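Local atomic coordinates of rhamnosidase B (Bacillus sp., PDB entry 2OKX), a protein that hydrolyses the bonds of terminal non-reducing alpha-L-rhamnose residues in rhamnose-containing glycosides as a family 78 glycoside hydrolase, probably with inversion of configuration. Residues A[110-115]-A[123-128]; A[359-364]-A[381-386]; A[500-505]-A[527-532]; A[599-604]-A[647-652]; A[769-774]-A[812-817]. One frame throughout, in Å; residues are numbered along the deposited sequence.

Interaction 1. Residues A[110-115]-A[123-128]; sequences GLIAEI and AATDAA
A beta hairpin at the edge of a mixed sheet in the N-terminal part of the enzyme joins strand 110-117 to strand 120-124, and Ile115, Glu114 and Ala113 face Ala123, Ala124 and Thr125 across it. The strands are antiparallel. In the hydrogen-bonded pair, Ile115 N reaches Ala123 O at 2.9 Å, and the return bond from Ala123 N to Ile115 O is weak. Glu114 and Ala124 form the non-hydrogen-bonded pair, their CA atoms 4.2 Å apart. Thr125 has already left the strand, yet it holds Ala113 twice: its N gives a bond to Ala113 O at 2.9 Å, and its OG1 accepts from Ala113 N at 3.1 Å along a nearly straight line (168°). With chi1 at 51°, OG1 sits between the backbone N and the carbonyl carbon, which turns the hydroxyl to the neighbouring strand and also lets it bond Ser9 O. A valine in its place would probably leave Ala113 N and Ser9 O without this polar partner in a buried setting. On the Glu114 side, the extended chain passes Ala124 CB before its carboxylate meets Arg4, Asn7 and Thr121. On the other side, Ile115 and Ala123 both touch Phe30 of strand 22-31, while Ala113 CB rests against Thr125 CG2 at 3.7 Å.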
# COMPACT_ATOMS: atom_id res chain seq x y z
N GLY A 110 19.06 -14.28 -0.46
CA GLY A 110 19.21 -15.44 -1.31
C GLY A 110 18.66 -15.31 -2.71
O GLY A 110 17.71 -14.57 -2.97
N LEU A 111 19.27 -16.07 -3.61
CA LEU A 111 18.88 -16.10 -5.01
C LEU A 111 19.01 -17.52 -5.53
O LEU A 111 20.01 -18.20 -5.27
CB LEU A 111 19.78 -15.19 -5.85
CG LEU A 111 19.64 -15.39 -7.36
CD1 LEU A 111 18.26 -14.94 -7.82
CD2 LEU A 111 20.73 -14.60 -8.09
N ILE A 112 18.00 -17.97 -6.26
CA ILE A 112 18.03 -19.29 -6.87
C ILE A 112 17.43 -19.15 -8.27
O ILE A 112 16.31 -18.67 -8.43
CB ILE A 112 17.23 -20.33 -6.03
CG1 ILE A 112 17.41 -21.72 -6.64
CG2 ILE A 112 15.76 -19.95 -5.96
CD1 ILE A 112 16.89 -22.84 -5.77
N ALA A 113 18.21 -19.55 -9.27
CA ALA A 113 17.77 -19.45 -10.66
C ALA A 113 18.32 -20.59 -11.49
O ALA A 113 19.43 -21.06 -11.26
CB ALA A 113 18.20 -18.11 -11.25
N GLU A 114 17.54 -21.02 -12.48
CA GLU A 114 17.96 -22.11 -13.34
C GLU A 114 17.37 -21.95 -14.74
O GLU A 114 16.18 -21.67 -14.89
CB GLU A 114 17.49 -23.44 -12.74
CG GLU A 114 18.04 -24.67 -13.43
CD GLU A 114 17.40 -25.95 -12.91
OE1 GLU A 114 17.21 -26.06 -11.68
OE2 GLU A 114 17.08 -26.83 -13.73
N ILE A 115 18.22 -22.11 -15.75
CA ILE A 115 17.78 -22.02 -17.14
C ILE A 115 17.66 -23.44 -17.66
O ILE A 115 18.61 -24.21 -17.60
CB ILE A 115 18.78 -21.24 -18.01
CG1 ILE A 115 18.86 -19.78 -17.53
CG2 ILE A 115 18.36 -21.29 -19.47
CD1 ILE A 115 19.79 -18.92 -18.34
N ALA A 123 21.96 -23.64 -17.25
CA ALA A 123 22.63 -22.81 -16.26
C ALA A 123 21.89 -22.95 -14.93
O ALA A 123 20.70 -23.24 -14.90
CB ALA A 123 22.64 -21.36 -16.71
N ALA A 124 22.62 -22.73 -13.84
CA ALA A 124 22.03 -22.84 -12.51
C ALA A 124 22.90 -22.12 -11.49
O ALA A 124 24.13 -22.18 -11.55
CB ALA A 124 21.87 -24.31 -12.13
N THR A 125 22.25 -21.44 -10.55
CA THR A 125 22.96 -20.71 -9.52
C THR A 125 23.72 -21.66 -8.59
O THR A 125 23.18 -22.67 -8.14
CB THR A 125 21.99 -19.87 -8.67
OG1 THR A 125 20.91 -20.70 -8.21
CG2 THR A 125 21.42 -18.72 -9.50
N ASP A 126 24.98 -21.32 -8.32
CA ASP A 126 25.83 -22.11 -7.44
C ASP A 126 27.11 -21.35 -7.15
O ASP A 126 27.29 -20.22 -7.61
CB ASP A 126 26.14 -23.48 -8.06
CG ASP A 126 26.93 -23.39 -9.35
OD1 ASP A 126 27.02 -24.41 -10.05
OD2 ASP A 126 27.46 -22.30 -9.66
N ALA A 127 28.01 -21.98 -6.40
CA ALA A 127 29.28 -21.36 -6.02
C ALA A 127 30.10 -20.81 -7.18
O ALA A 127 31.02 -20.02 -6.97
CB ALA A 127 30.12 -22.36 -5.22
N ALA A 128 29.78 -21.23 -8.40
CA ALA A 128 30.50 -20.77 -9.58
C ALA A 128 30.14 -19.33 -9.95
O ALA A 128 30.91 -18.64 -10.62
CB ALA A 128 30.23 -21.69 -10.76

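Interaction 2. Residues A[359-364]-A[381-386]; sequences TDHPDY and ASWVKP
Across this contact the backbones stay well apart, Asp363 CA and Trp383 CA being 9.0 Å from each other, and the gap is bridged by side chains of His361, Asp363 and Trp383. The indole nitrogen Trp383 NE1 donates to Asp363 OD2 at 3.1 Å. That bond is somewhat bent, 145° at the hydrogen, and NE1 comes to the oxygen from above the carboxylate plane. The six-membered ring of the same tryptophan turns its edge to the face of His361 in an offset edge-to-face pair, with centroids 5.0 Å apart and planes at 84°. Trp383 CZ2 leads, lying 3.4 Å from His361 NE2. Within domain D2, His361 is the N-cap residue of helix 362-370, and His361 ND1 accepts from Asp363 N at 3.1 Å, with the donor in the ring plane. This bond helps fix the ring's rotation, so the imidazole that meets the indole is also tied to the helix start; His361 and Asp363 both link that start to Trp383. CG of His361 stands anti to the backbone N (chi1 -168°), which carries the ring out toward the indole. Phe343 meets both rings and touches Asp363 as well, adding a third aromatic group to this partly exposed cluster.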
# COMPACT_ATOMS: atom_id res chain seq x y z
N THR A 359 4.80 3.88 31.66
CA THR A 359 5.71 5.01 31.59
C THR A 359 6.01 5.64 32.95
O THR A 359 6.08 6.86 33.07
CB THR A 359 5.15 6.10 30.66
OG1 THR A 359 3.94 6.63 31.23
CG2 THR A 359 4.83 5.52 29.29
N ASP A 360 6.19 4.80 33.96
CA ASP A 360 6.46 5.30 35.30
C ASP A 360 7.86 4.99 35.83
O ASP A 360 8.15 5.26 37.00
CB ASP A 360 5.42 4.76 36.29
CG ASP A 360 5.40 3.24 36.34
OD1 ASP A 360 4.68 2.69 37.19
OD2 ASP A 360 6.10 2.60 35.53
N HIS A 361 8.73 4.44 35.00
CA HIS A 361 10.08 4.12 35.45
C HIS A 361 10.70 5.36 36.10
O HIS A 361 10.75 6.43 35.49
CB HIS A 361 10.94 3.64 34.29
CG HIS A 361 12.24 3.04 34.72
ND1 HIS A 361 13.25 3.78 35.28
CD2 HIS A 361 12.68 1.76 34.70
CE1 HIS A 361 14.26 2.99 35.59
NE2 HIS A 361 13.94 1.76 35.24
N PRO A 362 11.18 5.23 37.35
CA PRO A 362 11.79 6.34 38.10
C PRO A 362 12.86 7.15 37.38
O PRO A 362 12.89 8.38 37.49
CB PRO A 362 12.32 5.65 39.36
CG PRO A 362 12.59 4.24 38.90
CD PRO A 362 11.37 3.95 38.06
N ASP A 363 13.75 6.48 36.65
CA ASP A 363 14.80 7.20 35.95
C ASP A 363 14.22 7.97 34.76
O ASP A 363 14.64 9.09 34.48
CB ASP A 363 15.89 6.24 35.49
CG ASP A 363 16.65 5.64 36.67
OD1 ASP A 363 16.95 6.39 37.62
OD2 ASP A 363 16.96 4.43 36.63
N TYR A 364 13.25 7.37 34.08
CA TYR A 364 12.62 8.03 32.95
C TYR A 364 11.96 9.33 33.40
O TYR A 364 12.06 10.35 32.73
CB TYR A 364 11.58 7.11 32.31
CG TYR A 364 10.61 7.82 31.38
CD1 TYR A 364 9.27 7.98 31.73
CD2 TYR A 364 11.04 8.35 30.16
CE1 TYR A 364 8.38 8.65 30.89
CE2 TYR A 364 10.16 9.02 29.32
CZ TYR A 364 8.83 9.17 29.69
OH TYR A 364 7.96 9.83 28.85
N ALA A 381 24.38 6.89 32.99
CA ALA A 381 25.23 6.24 31.99
C ALA A 381 24.77 4.86 31.54
O ALA A 381 24.89 4.51 30.37
CB ALA A 381 26.67 6.17 32.51
N SER A 382 24.25 4.07 32.48
CA SER A 382 23.78 2.72 32.16
C SER A 382 22.65 2.71 31.14
O SER A 382 22.43 1.71 30.45
CB SER A 382 23.32 2.01 33.44
OG SER A 382 22.30 2.75 34.09
N TRP A 383 21.93 3.82 31.03
CA TRP A 383 20.82 3.92 30.09
C TRP A 383 21.20 4.58 28.76
O TRP A 383 20.47 4.46 27.78
CB TRP A 383 19.66 4.71 30.71
CG TRP A 383 19.00 4.03 31.87
CD1 TRP A 383 19.09 4.38 33.19
CD2 TRP A 383 18.12 2.90 31.82
NE1 TRP A 383 18.31 3.54 33.96
CE2 TRP A 383 17.71 2.62 33.14
CE3 TRP A 383 17.64 2.09 30.78
CZ2 TRP A 383 16.84 1.57 33.45
CZ3 TRP A 383 16.77 1.04 31.09
CH2 TRP A 383 16.38 0.80 32.41
N VAL A 384 22.33 5.27 28.73
CA VAL A 384 22.79 5.95 27.52
C VAL A 384 23.46 4.98 26.55
O VAL A 384 24.52 4.43 26.85
CB VAL A 384 23.78 7.08 27.87
CG1 VAL A 384 24.06 7.94 26.65
CG2 VAL A 384 23.21 7.92 29.00
N LYS A 385 22.83 4.77 25.40
CA LYS A 385 23.34 3.83 24.40
C LYS A 385 23.69 4.50 23.06
O LYS A 385 23.09 5.51 22.68
CB LYS A 385 22.30 2.75 24.11
CG LYS A 385 21.51 2.27 25.32
CD LYS A 385 22.30 1.32 26.19
CE LYS A 385 21.42 0.74 27.29
NZ LYS A 385 20.22 0.05 26.70
N PRO A 386 24.67 3.95 22.33
CA PRO A 386 25.03 4.54 21.05
C PRO A 386 23.93 4.19 20.04
O PRO A 386 23.21 3.21 20.22
CB PRO A 386 26.36 3.87 20.72
CG PRO A 386 26.18 2.51 21.31
CD PRO A 386 25.55 2.81 22.65

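Interaction 3. Residues A[500-505]-A[527-532]; sequences PVRRGF and RQSTYP
Arg502 reaches across to Ser529 with its guanidinium group and grips the backbone carbonyl and, weakly, the hydroxyl of that residue. The chain leaves CA with CG anti to the backbone N (chi1 174°), runs extended through CD, then bends at chi3 (-71°), and the bend swings the planar end over to the neighbouring segment. There the edge of the guanidinium faces Ser529 O. Arg502 NH1 makes the main bond to Ser529 O at 2.7 Å, the oxygen being tilted only a little from the guanidinium plane, while Arg502 NH2 adds a weak bond to the same Ser529 O at 3.1 Å. A second weak bond joins Arg502 NH2 to Ser529 OG, also at 3.1 Å. The serine hydroxyl has its stronger partner in Thr199 O. A leucine in place of Arg502 would probably leave Ser529 O without its charged donors and take away the tie between the two segments. Ser448 OG is another partner of NH1, and Phe450 of strand 450-457 touches the side chains of both Arg502 and Ser529. The contact thus lies beside the antiparallel sheet that holds strands 450-457 and 520-528, at the point where strand 520-528 ends. With two nitrogens on one carbonyl oxygen, the positive charge is likely to polarise the Ser529 peptide group.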
# COMPACT_ATOMS: atom_id res chain seq x y z
N PRO A 500 14.51 0.71 -8.37
CA PRO A 500 13.84 -0.59 -8.33
C PRO A 500 12.79 -0.64 -7.22
O PRO A 500 12.19 -1.67 -6.96
CB PRO A 500 14.99 -1.56 -8.10
CG PRO A 500 15.89 -0.77 -7.20
CD PRO A 500 15.88 0.61 -7.83
N VAL A 501 12.58 0.50 -6.56
CA VAL A 501 11.61 0.60 -5.48
C VAL A 501 10.34 1.27 -6.01
O VAL A 501 10.38 2.38 -6.51
CB VAL A 501 12.17 1.45 -4.31
CG1 VAL A 501 11.10 1.65 -3.24
CG2 VAL A 501 13.39 0.76 -3.73
N ARG A 502 9.21 0.57 -5.91
CA ARG A 502 7.94 1.11 -6.39
C ARG A 502 7.44 2.27 -5.53
O ARG A 502 7.52 2.22 -4.30
CB ARG A 502 6.87 0.02 -6.42
CG ARG A 502 5.47 0.55 -6.76
CD ARG A 502 4.39 -0.49 -6.47
NE ARG A 502 4.42 -1.61 -7.39
CZ ARG A 502 4.03 -1.55 -8.66
NH1 ARG A 502 3.58 -0.41 -9.18
NH2 ARG A 502 4.10 -2.63 -9.42
N ARG A 503 6.94 3.31 -6.18
CA ARG A 503 6.38 4.47 -5.49
C ARG A 503 5.10 4.92 -6.18
O ARG A 503 4.97 4.80 -7.40
CB ARG A 503 7.38 5.63 -5.46
CG ARG A 503 8.63 5.35 -4.64
CD ARG A 503 9.56 6.55 -4.57
NE ARG A 503 10.79 6.19 -3.87
CZ ARG A 503 11.77 5.48 -4.40
NH1 ARG A 503 11.69 5.05 -5.66
NH2 ARG A 503 12.83 5.16 -3.67
N GLY A 504 4.16 5.42 -5.39
CA GLY A 504 2.90 5.90 -5.94
C GLY A 504 2.84 7.38 -5.64
O GLY A 504 3.10 7.80 -4.51
N PHE A 505 2.50 8.19 -6.64
CA PHE A 505 2.44 9.63 -6.46
C PHE A 505 1.98 10.29 -7.76
O PHE A 505 1.87 9.63 -8.79
CB PHE A 505 3.84 10.16 -6.13
CG PHE A 505 4.84 9.94 -7.24
CD1 PHE A 505 5.05 10.91 -8.21
CD2 PHE A 505 5.53 8.74 -7.34
CE1 PHE A 505 5.92 10.69 -9.28
CE2 PHE A 505 6.41 8.50 -8.40
CZ PHE A 505 6.60 9.48 -9.38
N ARG A 527 8.20 4.40 -14.93
CA ARG A 527 7.88 3.17 -15.63
C ARG A 527 6.72 2.63 -14.81
O ARG A 527 6.92 2.01 -13.76
CB ARG A 527 9.07 2.21 -15.64
CG ARG A 527 10.27 2.73 -16.44
CD ARG A 527 11.43 1.74 -16.49
NE ARG A 527 11.09 0.55 -17.27
CZ ARG A 527 11.07 0.50 -18.60
NH1 ARG A 527 11.39 1.57 -19.33
NH2 ARG A 527 10.72 -0.62 -19.21
N GLN A 528 5.51 2.92 -15.26
CA GLN A 528 4.32 2.46 -14.55
C GLN A 528 4.24 0.95 -14.59
O GLN A 528 4.57 0.34 -15.61
CB GLN A 528 3.05 3.08 -15.17
CG GLN A 528 1.76 2.63 -14.49
CD GLN A 528 0.59 3.52 -14.83
OE1 GLN A 528 0.54 4.68 -14.42
NE2 GLN A 528 -0.35 3.00 -15.60
N SER A 529 3.82 0.36 -13.49
CA SER A 529 3.72 -1.09 -13.39
C SER A 529 2.48 -1.55 -12.64
O SER A 529 2.30 -1.20 -11.48
CB SER A 529 4.97 -1.64 -12.68
OG SER A 529 4.84 -3.04 -12.45
N THR A 530 1.63 -2.32 -13.30
CA THR A 530 0.42 -2.84 -12.68
C THR A 530 0.13 -4.24 -13.19
O THR A 530 0.83 -4.74 -14.07
CB THR A 530 -0.83 -1.98 -13.02
OG1 THR A 530 -1.20 -2.21 -14.39
CG2 THR A 530 -0.54 -0.49 -12.83
N TYR A 531 -0.90 -4.86 -12.64
CA TYR A 531 -1.31 -6.18 -13.09
C TYR A 531 -1.69 -5.93 -14.55
O TYR A 531 -2.14 -4.84 -14.89
CB TYR A 531 -2.52 -6.65 -12.28
CG TYR A 531 -2.95 -8.06 -12.60
CD1 TYR A 531 -3.87 -8.33 -13.61
CD2 TYR A 531 -2.40 -9.15 -11.90
CE1 TYR A 531 -4.24 -9.63 -13.92
CE2 TYR A 531 -2.75 -10.45 -12.21
CZ TYR A 531 -3.68 -10.69 -13.21
OH TYR A 531 -4.04 -11.99 -13.51
N PRO A 532 -1.50 -6.92 -15.43
CA PRO A 532 -1.85 -6.73 -16.84
C PRO A 532 -3.34 -6.58 -17.08
O PRO A 532 -4.07 -7.57 -17.14
CB PRO A 532 -1.26 -7.97 -17.51
CG PRO A 532 -1.39 -9.02 -16.44
CD PRO A 532 -0.95 -8.27 -15.20

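Interaction 4. Residues A[599-604]-A[647-652]; sequences RCLNLV and EAFAAR
Apolar contact comes first: Leu601 and Phe649, both buried, meet between helix 595-603 and helix 647-665. Leu601 brings its CD1 branch to within 3.7 Å of Phe649 CZ, the far end of the ring, and the two side chains cross at about a right angle. The phenyl group gets there because CG stands anti to the backbone N (chi1 162°), which turns the ring toward helix 595-603. Tyr640 of helix 627-644 packs edge-to-face with Phe649 and also touches Leu601, so the three side chains close up together. These helices belong to the mainly helical catalytic region, the six-hairpin glycosidase domain, whose relatives form an (alpha/alpha)6 barrel. The contact between Asn602 and Phe649 mixes polar and aromatic groups. ND2 of Asn602 lies 3.5 Å from Phe649 CE2 at the ring's edge and in its plane, so it meets the rim and not the pi face; amide and ring planes are 38° apart. Water adds a third kind of link. The oxygen of one water accepts from Arg652 NE at 2.7 Å, in the plane of the guanidinium, and accepts a weak bond from Asn602 ND2 at 3.0 Å, thereby bridging the helices where these two side chains do not touch. One face of that guanidinium covers Ala648 O and Phe649 CA of its own helix, and Arg652 NH1 forms a salt bridge with Glu598, one turn before Asn602.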
# COMPACT_ATOMS: atom_id res chain seq x y z
N ARG A 599 -5.72 -15.62 -6.76
CA ARG A 599 -4.42 -15.58 -6.10
C ARG A 599 -4.56 -14.95 -4.73
O ARG A 599 -4.03 -15.46 -3.75
CB ARG A 599 -3.40 -14.79 -6.93
CG ARG A 599 -2.13 -14.42 -6.16
CD ARG A 599 -1.09 -13.73 -7.03
NE ARG A 599 -0.13 -13.00 -6.20
CZ ARG A 599 0.75 -13.57 -5.38
NH1 ARG A 599 0.81 -14.89 -5.27
NH2 ARG A 599 1.55 -12.80 -4.64
N CYS A 600 -5.28 -13.84 -4.65
CA CYS A 600 -5.47 -13.15 -3.38
C CYS A 600 -6.28 -13.97 -2.40
O CYS A 600 -5.93 -14.06 -1.22
CB CYS A 600 -6.14 -11.79 -3.61
SG CYS A 600 -5.05 -10.60 -4.45
N LEU A 601 -7.37 -14.57 -2.87
CA LEU A 601 -8.22 -15.38 -2.01
C LEU A 601 -7.45 -16.57 -1.45
O LEU A 601 -7.64 -16.96 -0.29
CB LEU A 601 -9.45 -15.87 -2.78
CG LEU A 601 -10.38 -14.79 -3.35
CD1 LEU A 601 -11.52 -15.46 -4.11
CD2 LEU A 601 -10.92 -13.92 -2.24
N ASN A 602 -6.56 -17.14 -2.26
CA ASN A 602 -5.76 -18.30 -1.84
C ASN A 602 -4.67 -17.95 -0.83
O ASN A 602 -4.23 -18.82 -0.08
CB ASN A 602 -5.12 -18.97 -3.06
CG ASN A 602 -6.11 -19.77 -3.89
OD1 ASN A 602 -5.86 -20.08 -5.06
ND2 ASN A 602 -7.23 -20.13 -3.28
N LEU A 603 -4.24 -16.69 -0.80
CA LEU A 603 -3.19 -16.28 0.13
C LEU A 603 -3.66 -16.13 1.58
O LEU A 603 -2.89 -16.33 2.52
CB LEU A 603 -2.56 -14.96 -0.32
CG LEU A 603 -1.57 -14.99 -1.49
CD1 LEU A 603 -1.22 -13.56 -1.92
CD2 LEU A 603 -0.32 -15.74 -1.07
N VAL A 604 -4.94 -15.81 1.76
CA VAL A 604 -5.49 -15.60 3.09
C VAL A 604 -5.39 -16.79 4.05
O VAL A 604 -4.97 -16.62 5.20
CB VAL A 604 -6.95 -15.12 3.02
CG1 VAL A 604 -7.51 -14.90 4.42
CG2 VAL A 604 -7.02 -13.81 2.21
N GLU A 647 -16.41 -24.29 -9.75
CA GLU A 647 -16.74 -25.20 -8.66
C GLU A 647 -15.50 -25.82 -8.02
O GLU A 647 -15.48 -26.08 -6.82
CB GLU A 647 -17.68 -26.30 -9.15
CG GLU A 647 -19.13 -25.85 -9.28
CD GLU A 647 -20.03 -26.93 -9.86
OE1 GLU A 647 -21.27 -26.80 -9.74
OE2 GLU A 647 -19.51 -27.90 -10.45
N ALA A 648 -14.47 -26.06 -8.83
CA ALA A 648 -13.23 -26.65 -8.34
C ALA A 648 -12.63 -25.75 -7.27
O ALA A 648 -12.15 -26.24 -6.24
CB ALA A 648 -12.25 -26.84 -9.48
N PHE A 649 -12.65 -24.44 -7.50
CA PHE A 649 -12.10 -23.52 -6.52
C PHE A 649 -12.93 -23.54 -5.24
O PHE A 649 -12.39 -23.51 -4.14
CB PHE A 649 -12.05 -22.09 -7.08
CG PHE A 649 -11.92 -21.03 -6.01
CD1 PHE A 649 -13.05 -20.41 -5.49
CD2 PHE A 649 -10.68 -20.72 -5.48
CE1 PHE A 649 -12.94 -19.49 -4.45
CE2 PHE A 649 -10.56 -19.81 -4.44
CZ PHE A 649 -11.70 -19.19 -3.92
N ALA A 650 -14.25 -23.59 -5.39
CA ALA A 650 -15.14 -23.62 -4.24
C ALA A 650 -14.80 -24.80 -3.34
O ALA A 650 -14.78 -24.69 -2.11
CB ALA A 650 -16.59 -23.71 -4.69
N ALA A 651 -14.54 -25.95 -3.97
CA ALA A 651 -14.20 -27.17 -3.24
C ALA A 651 -12.86 -27.00 -2.53
O ALA A 651 -12.71 -27.42 -1.38
CB ALA A 651 -14.14 -28.35 -4.20
N ARG A 652 -11.89 -26.40 -3.21
CA ARG A 652 -10.57 -26.19 -2.63
C ARG A 652 -10.59 -25.21 -1.46
O ARG A 652 -9.86 -25.40 -0.49
CB ARG A 652 -9.59 -25.65 -3.68
CG ARG A 652 -9.24 -26.61 -4.81
CD ARG A 652 -8.00 -26.12 -5.55
NE ARG A 652 -8.22 -24.82 -6.20
CZ ARG A 652 -8.76 -24.67 -7.40
NH1 ARG A 652 -8.92 -23.46 -7.91
NH2 ARG A 652 -9.13 -25.74 -8.10
O HOH W 1 -7.64 -22.93 -4.40

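Interaction 5. Residues A[769-774]-A[812-817]; sequences VAYLCG and EKAGRQ
Lys813 passes its aliphatic chain obliquely across the ring of Tyr771, and the path can be followed atom by atom. Lys813 CB begins 3.9 Å from Tyr771 CE2. Lys813 CG, anti to the backbone N (chi1 179°), stays 3.8 Å from Tyr771 CE2 and also nears the phenol oxygen. Lys813 CD comes closest, 3.5 Å from Tyr771 CE2. Lys813 CE then lies over one face of the ring, 3.9 Å from the backbone oxygen Tyr771 O. Up to CE the chain is fully extended; only the last torsion, chi4 at 65°, departs from that form and turns NZ off the line of the chain. The contact is therefore made by methylenes on an aromatic ring, while the lysine as a whole stays exposed. Farther along the tyrosine, Tyr771 OH stands 3.3 Å from Ala814 CB. The phenol's polar partner is Glu785 OE1 of helix 778-789, the helix that also packs Ile784 and Leu788 against the ring, so the hydroxyl is satisfied although its near neighbour here is a methyl group. Both segments are helix ends. Gly774 and Gly815 each take a positive phi, near 70°, and each closes a Schellman motif. The C-terminal ends of helix 764-772 and helix 801-813 thus meet through a tyrosine and a lysine stem in the helical glycosidase domain, consistent with the alpha barrel of this family.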
# COMPACT_ATOMS: atom_id res chain seq x y z
N VAL A 769 -25.72 -1.89 7.43
CA VAL A 769 -25.27 -3.28 7.52
C VAL A 769 -26.42 -4.21 7.92
O VAL A 769 -26.52 -5.32 7.41
CB VAL A 769 -24.11 -3.43 8.53
CG1 VAL A 769 -23.72 -4.89 8.66
CG2 VAL A 769 -22.91 -2.61 8.07
N ALA A 770 -27.27 -3.76 8.84
CA ALA A 770 -28.40 -4.57 9.27
C ALA A 770 -29.32 -4.83 8.08
O ALA A 770 -29.87 -5.92 7.92
CB ALA A 770 -29.16 -3.86 10.38
N TYR A 771 -29.47 -3.82 7.24
CA TYR A 771 -30.32 -3.91 6.06
C TYR A 771 -29.75 -4.90 5.04
O TYR A 771 -30.46 -5.77 4.53
CB TYR A 771 -30.45 -2.54 5.41
CG TYR A 771 -31.44 -2.48 4.27
CD1 TYR A 771 -32.82 -2.48 4.51
CD2 TYR A 771 -31.01 -2.42 2.94
CE1 TYR A 771 -33.73 -2.42 3.46
CE2 TYR A 771 -31.91 -2.36 1.89
CZ TYR A 771 -33.28 -2.36 2.15
OH TYR A 771 -34.17 -2.31 1.11
N LEU A 772 -28.46 -4.78 4.75
CA LEU A 772 -27.79 -5.65 3.79
C LEU A 772 -27.67 -7.10 4.23
O LEU A 772 -27.71 -8.01 3.40
CB LEU A 772 -26.38 -5.14 3.49
CG LEU A 772 -26.22 -3.92 2.58
CD1 LEU A 772 -24.75 -3.53 2.52
CD2 LEU A 772 -26.74 -4.24 1.20
N CYS A 773 -27.52 -7.32 5.53
CA CYS A 773 -27.38 -8.67 6.04
C CYS A 773 -28.71 -9.40 6.20
O CYS A 773 -28.73 -10.59 6.51
CB CYS A 773 -26.62 -8.64 7.37
SG CYS A 773 -24.89 -8.12 7.19
N GLY A 774 -29.81 -8.69 5.97
CA GLY A 774 -31.12 -9.31 6.08
C GLY A 774 -31.55 -9.60 7.50
O GLY A 774 -32.38 -10.48 7.74
N GLU A 812 -29.54 -0.10 -3.92
CA GLU A 812 -29.91 -0.93 -5.06
C GLU A 812 -31.01 -1.90 -4.60
O GLU A 812 -32.02 -2.07 -5.27
CB GLU A 812 -28.70 -1.72 -5.56
CG GLU A 812 -29.04 -2.77 -6.62
CD GLU A 812 -29.57 -2.17 -7.92
OE1 GLU A 812 -30.21 -2.91 -8.69
OE2 GLU A 812 -29.35 -0.97 -8.17
N LYS A 813 -30.79 -2.51 -3.44
CA LYS A 813 -31.75 -3.45 -2.86
C LYS A 813 -33.08 -2.75 -2.59
O LYS A 813 -34.15 -3.34 -2.74
CB LYS A 813 -31.18 -4.02 -1.56
CG LYS A 813 -32.09 -5.01 -0.84
CD LYS A 813 -31.42 -5.51 0.44
CE LYS A 813 -32.31 -6.49 1.20
NZ LYS A 813 -32.55 -7.74 0.43
N ALA A 814 -33.01 -1.48 -2.18
CA ALA A 814 -34.21 -0.70 -1.88
C ALA A 814 -34.81 -0.05 -3.12
O ALA A 814 -35.85 0.60 -3.04
CB ALA A 814 -33.88 0.37 -0.85
N GLY A 815 -34.15 -0.22 -4.26
CA GLY A 815 -34.65 0.36 -5.50
C GLY A 815 -34.55 1.88 -5.53
O GLY A 815 -35.43 2.55 -6.06
N ARG A 816 -33.48 2.43 -4.96
CA ARG A 816 -33.30 3.88 -4.92
C ARG A 816 -32.08 4.30 -5.74
O ARG A 816 -31.15 4.91 -5.21
CB ARG A 816 -33.15 4.36 -3.48
CG ARG A 816 -34.29 3.96 -2.56
CD ARG A 816 -35.64 4.36 -3.14
NE ARG A 816 -35.76 5.81 -3.32
CZ ARG A 816 -36.00 6.67 -2.34
NH1 ARG A 816 -36.15 6.23 -1.10
NH2 ARG A 816 -36.10 7.97 -2.60
N GLN A 817 -32.09 3.96 -7.02
CA GLN A 817 -30.97 4.28 -7.91
C GLN A 817 -30.72 5.77 -8.09
O GLN A 817 -29.57 6.20 -8.19
CB GLN A 817 -31.19 3.63 -9.29
CG GLN A 817 -31.03 2.10 -9.32
CD GLN A 817 -32.25 1.36 -8.81
OE1 GLN A 817 -33.32 1.94 -8.66
NE2 GLN A 817 -32.09 0.06 -8.57

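The five contacts touch nowhere, and their chemistry follows their place in the fold. Interaction 1 is buried and built mostly on backbone bonds between adjacent strands; interaction 2, a surface contact in domain D2 some 49 Å from it between centres, relies on aromatic and polar side chains. Interaction 3, partly buried, lies nearest the centre of the molecule and depends on one arginine. Interactions 4 and 5 share the helical glycosidase region, centres 28 Å apart, yet hold different helices: the first is buried and mainly apolar with a water at its margin, the second partly exposed, with methylenes against a ring. Interactions 3 and 4 approach to about 6 Å at their nearest atoms.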